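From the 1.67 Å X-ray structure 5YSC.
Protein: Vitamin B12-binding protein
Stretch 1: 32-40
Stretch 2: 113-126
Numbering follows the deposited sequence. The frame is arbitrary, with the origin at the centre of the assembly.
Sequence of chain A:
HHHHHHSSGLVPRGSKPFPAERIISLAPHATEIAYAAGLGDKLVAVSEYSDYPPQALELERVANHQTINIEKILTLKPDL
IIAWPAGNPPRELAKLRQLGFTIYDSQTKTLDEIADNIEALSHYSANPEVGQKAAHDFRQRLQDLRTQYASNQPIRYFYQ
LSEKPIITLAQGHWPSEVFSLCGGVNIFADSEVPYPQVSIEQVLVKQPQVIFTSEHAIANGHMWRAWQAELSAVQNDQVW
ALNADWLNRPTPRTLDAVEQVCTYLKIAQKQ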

# COMPACT_ATOMS: atom_id res chain seq x y z
N GLU A 32 -3.22 1.76 -10.12
CA GLU A 32 -4.55 1.30 -9.75
C GLU A 32 -5.52 2.47 -9.59
O GLU A 32 -6.65 2.43 -10.08
CB GLU A 32 -4.50 0.44 -8.47
CG GLU A 32 -3.68 -0.87 -8.63
CD GLU A 32 -3.97 -1.95 -7.63
OE1 GLU A 32 -5.15 -2.17 -7.27
OE2 GLU A 32 -2.99 -2.62 -7.21
N ILE A 33 -5.11 3.52 -8.87
CA ILE A 33 -6.00 4.65 -8.62
C ILE A 33 -6.32 5.37 -9.91
O ILE A 33 -7.44 5.89 -10.08
CB ILE A 33 -5.38 5.59 -7.58
CG1 ILE A 33 -5.38 4.91 -6.19
CG2 ILE A 33 -6.10 6.88 -7.56
CD1 ILE A 33 -6.65 4.52 -5.73
N ALA A 34 -5.35 5.44 -10.82
CA ALA A 34 -5.59 6.07 -12.12
C ALA A 34 -6.70 5.36 -12.88
O ALA A 34 -7.62 6.01 -13.40
CB ALA A 34 -4.29 6.13 -12.95
N TYR A 35 -6.65 4.02 -12.94
CA TYR A 35 -7.74 3.30 -13.61
C TYR A 35 -9.07 3.50 -12.90
O TYR A 35 -10.09 3.74 -13.56
CB TYR A 35 -7.43 1.81 -13.72
CG TYR A 35 -6.61 1.45 -14.94
CD1 TYR A 35 -5.24 1.50 -14.90
CD2 TYR A 35 -7.20 1.04 -16.14
CE1 TYR A 35 -4.47 1.18 -15.99
CE2 TYR A 35 -6.43 0.72 -17.23
CZ TYR A 35 -5.05 0.78 -17.15
OH TYR A 35 -4.25 0.44 -18.26
N ALA A 36 -9.07 3.47 -11.55
CA ALA A 36 -10.32 3.67 -10.82
C ALA A 36 -10.89 5.07 -11.04
O ALA A 36 -12.12 5.26 -10.94
CB ALA A 36 -10.10 3.44 -9.33
N ALA A 37 -10.02 6.03 -11.31
CA ALA A 37 -10.40 7.42 -11.50
C ALA A 37 -10.82 7.71 -12.91
O ALA A 37 -11.04 8.88 -13.23
CB ALA A 37 -9.24 8.35 -11.11
N GLY A 38 -10.91 6.70 -13.77
CA GLY A 38 -11.27 6.94 -15.16
C GLY A 38 -10.19 7.60 -16.00
O GLY A 38 -10.50 8.40 -16.90
N LEU A 39 -8.92 7.29 -15.71
CA LEU A 39 -7.77 7.78 -16.46
C LEU A 39 -7.02 6.69 -17.19
O LEU A 39 -6.03 6.98 -17.87
CB LEU A 39 -6.79 8.50 -15.51
CG LEU A 39 -7.38 9.57 -14.58
CD1 LEU A 39 -6.32 10.23 -13.70
CD2 LEU A 39 -8.04 10.63 -15.44
N GLY A 40 -7.40 5.42 -17.02
CA GLY A 40 -6.55 4.33 -17.48
C GLY A 40 -6.26 4.38 -18.96
O GLY A 40 -5.15 4.05 -19.40
N GLU A 113 -7.49 8.80 2.52
CA GLU A 113 -6.70 9.39 1.44
C GLU A 113 -6.84 8.63 0.12
O GLU A 113 -6.60 9.20 -0.96
CB GLU A 113 -5.23 9.49 1.86
CG GLU A 113 -4.96 10.73 2.73
CD GLU A 113 -3.55 10.85 3.30
OE1 GLU A 113 -2.74 9.89 3.33
OE2 GLU A 113 -3.28 11.96 3.81
N ILE A 114 -7.16 7.33 0.17
CA ILE A 114 -7.33 6.60 -1.08
C ILE A 114 -8.50 7.17 -1.85
O ILE A 114 -8.43 7.41 -3.05
CB ILE A 114 -7.50 5.08 -0.81
CG1 ILE A 114 -6.23 4.53 -0.14
CG2 ILE A 114 -7.77 4.34 -2.11
CD1 ILE A 114 -6.35 3.13 0.37
N ALA A 115 -9.62 7.33 -1.18
CA ALA A 115 -10.77 7.92 -1.84
C ALA A 115 -10.46 9.35 -2.27
O ALA A 115 -10.82 9.76 -3.38
CB ALA A 115 -11.98 7.88 -0.92
N ASP A 116 -9.75 10.10 -1.43
CA ASP A 116 -9.37 11.47 -1.79
C ASP A 116 -8.55 11.48 -3.08
O ASP A 116 -8.75 12.33 -3.95
CB ASP A 116 -8.54 12.13 -0.67
CG ASP A 116 -9.28 12.30 0.65
OD1 ASP A 116 -10.53 12.29 0.71
OD2 ASP A 116 -8.55 12.47 1.65
N ASN A 117 -7.57 10.57 -3.17
CA ASN A 117 -6.78 10.42 -4.40
C ASN A 117 -7.66 10.19 -5.63
O ASN A 117 -7.46 10.80 -6.68
CB ASN A 117 -5.80 9.25 -4.26
CG ASN A 117 -4.45 9.64 -3.73
OD1 ASN A 117 -3.56 10.03 -4.50
ND2 ASN A 117 -4.24 9.40 -2.46
N ILE A 118 -8.60 9.24 -5.54
CA ILE A 118 -9.44 8.91 -6.68
C ILE A 118 -10.28 10.11 -7.08
O ILE A 118 -10.39 10.42 -8.27
CB ILE A 118 -10.33 7.69 -6.37
CG1 ILE A 118 -9.45 6.48 -6.06
CG2 ILE A 118 -11.27 7.40 -7.56
CD1 ILE A 118 -10.21 5.23 -5.52
N GLU A 119 -10.84 10.82 -6.08
CA GLU A 119 -11.71 11.96 -6.38
C GLU A 119 -10.91 13.10 -7.00
O GLU A 119 -11.32 13.67 -8.02
CB GLU A 119 -12.43 12.40 -5.12
CG GLU A 119 -13.35 13.61 -5.31
CD GLU A 119 -14.12 13.92 -4.05
OE1 GLU A 119 -13.60 13.62 -2.95
OE2 GLU A 119 -15.24 14.45 -4.16
N ALA A 120 -9.73 13.37 -6.47
CA ALA A 120 -8.83 14.34 -7.10
C ALA A 120 -8.48 13.94 -8.53
O ALA A 120 -8.52 14.76 -9.45
CB ALA A 120 -7.55 14.49 -6.27
N LEU A 121 -8.09 12.68 -8.74
CA LEU A 121 -7.66 12.33 -10.07
C LEU A 121 -8.80 12.37 -11.07
O LEU A 121 -8.57 12.56 -12.26
CB LEU A 121 -7.01 10.94 -10.05
CG LEU A 121 -5.58 10.92 -9.51
CD1 LEU A 121 -5.11 9.48 -9.34
CD2 LEU A 121 -4.63 11.65 -10.45
N SER A 122 -10.03 12.17 -10.61
CA SER A 122 -11.17 12.24 -11.51
C SER A 122 -11.33 13.62 -12.14
O SER A 122 -11.96 13.74 -13.20
CB SER A 122 -12.44 11.85 -10.74
OG SER A 122 -13.01 12.93 -10.03
N HIS A 123 -10.75 14.66 -11.53
CA HIS A 123 -10.81 15.99 -12.14
C HIS A 123 -10.08 16.05 -13.47
O HIS A 123 -10.28 17.00 -14.25
CB HIS A 123 -10.20 17.04 -11.21
CG HIS A 123 -11.04 17.35 -10.02
ND1 HIS A 123 -11.40 16.40 -9.10
CD2 HIS A 123 -11.59 18.51 -9.60
CE1 HIS A 123 -12.14 16.95 -8.16
NE2 HIS A 123 -12.28 18.23 -8.44
N TYR A 124 -9.22 15.07 -13.74
CA TYR A 124 -8.46 15.09 -14.97
C TYR A 124 -9.07 14.16 -15.99
O TYR A 124 -8.50 13.93 -17.05
CB TYR A 124 -7.01 14.67 -14.72
CG TYR A 124 -6.26 15.58 -13.80
CD1 TYR A 124 -5.56 16.68 -14.29
CD2 TYR A 124 -6.24 15.36 -12.44
CE1 TYR A 124 -4.87 17.51 -13.45
CE2 TYR A 124 -5.55 16.19 -11.59
CZ TYR A 124 -4.87 17.26 -12.09
OH TYR A 124 -4.19 18.09 -11.23
N SER A 125 -10.23 13.61 -15.67
CA SER A 125 -10.83 12.61 -16.54
C SER A 125 -11.79 13.27 -17.52
O SER A 125 -12.42 14.29 -17.21
CB SER A 125 -11.57 11.55 -15.71
OG SER A 125 -12.24 10.63 -16.56
N ALA A 126 -11.91 12.66 -18.70
CA ALA A 126 -12.92 13.07 -19.67
C ALA A 126 -14.31 12.66 -19.23
O ALA A 126 -15.30 13.22 -19.72
CB ALA A 126 -12.61 12.49 -21.04
O HOH W 1 -10.15 10.65 -19.16

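Three residues of the first stretch, Ile33, Leu39 and Ala37, make up most of its side of this contact, which buries 478 Å² counted over both sides; Ile118 and Leu121 contribute most from the second. The two helices cross at 55°, their axes 8.9 Å apart at closest approach, and their small and branched aliphatic side chains fit that spacing.

Ile33 covers the most surface and acts as a knob: its side chain sits in a hole formed by Ile114, Asn117, Ile118 and Leu121, residues that recur at the three- and four-residue spacing of a helix face. Its CA-to-CB bond points toward the partner helix, and chi1 and chi2 are both m. Ile33 CD1 lies 3.4 Å from Ile118 CG1 and 3.8 Å from Ile114 CG2, while Ile33 CG2 packs 3.3 Å from Leu121 CD1 and also meets Ile118. A beta-branched residue serves well here, because the branch at CB gives the knob width close to the backbone. Asn117 offers its CB to this apolar hole, and its amide is satisfied: Asn117 ND2 donates to Glu113 O, one turn back, at 2.8 Å, and OD1 is bonded elsewhere in the structure.

One turn on, the CA-to-CB bond of Ala37 points toward the partner, and its small side chain goes with a close backbone approach, Ala37 CA lying 4.9 Å from Ser122 CA. The methyl Ala37 CB rests 3.6 Å from Leu121 CB and 3.7 Å from Ile118 O, so it packs against main chain as well as side chain. Leu121 thus meets both, with CD1 against Ile33 and CB against Ala37.

Ala37 is also where the first stretch leaves helical geometry. Gly38 follows with phi of 72°, a value that by itself favours glycine, and an ideal CB here would point toward the other stretch, only 3.1 Å from Ser125 OG. Ser125 OG donates a hydrogen bond to Gly38 O at 2.8 Å, the one direct hydrogen bond across the contact. Water 1 adds a bridge, donating to Gly38 O at 3.2 Å and accepting from Ala126 N at 2.7 Å.

Leu39 closes this end. Its CA-to-CB bond points sideways, but the m,t rotamer brings the end of the side chain over the type I turn from Ser122 to Ser125. Leu39 CD1 lies 3.8 Å from Leu121 CB and 3.5 Å from Leu121 O; Leu39 CD2 lies 3.6 Å from Ser125 CA. The lesson is a graded one: a branched knob between the helices, a methyl where backbones draw near, and a leucine to cover the turn beside a single direct hydrogen bond.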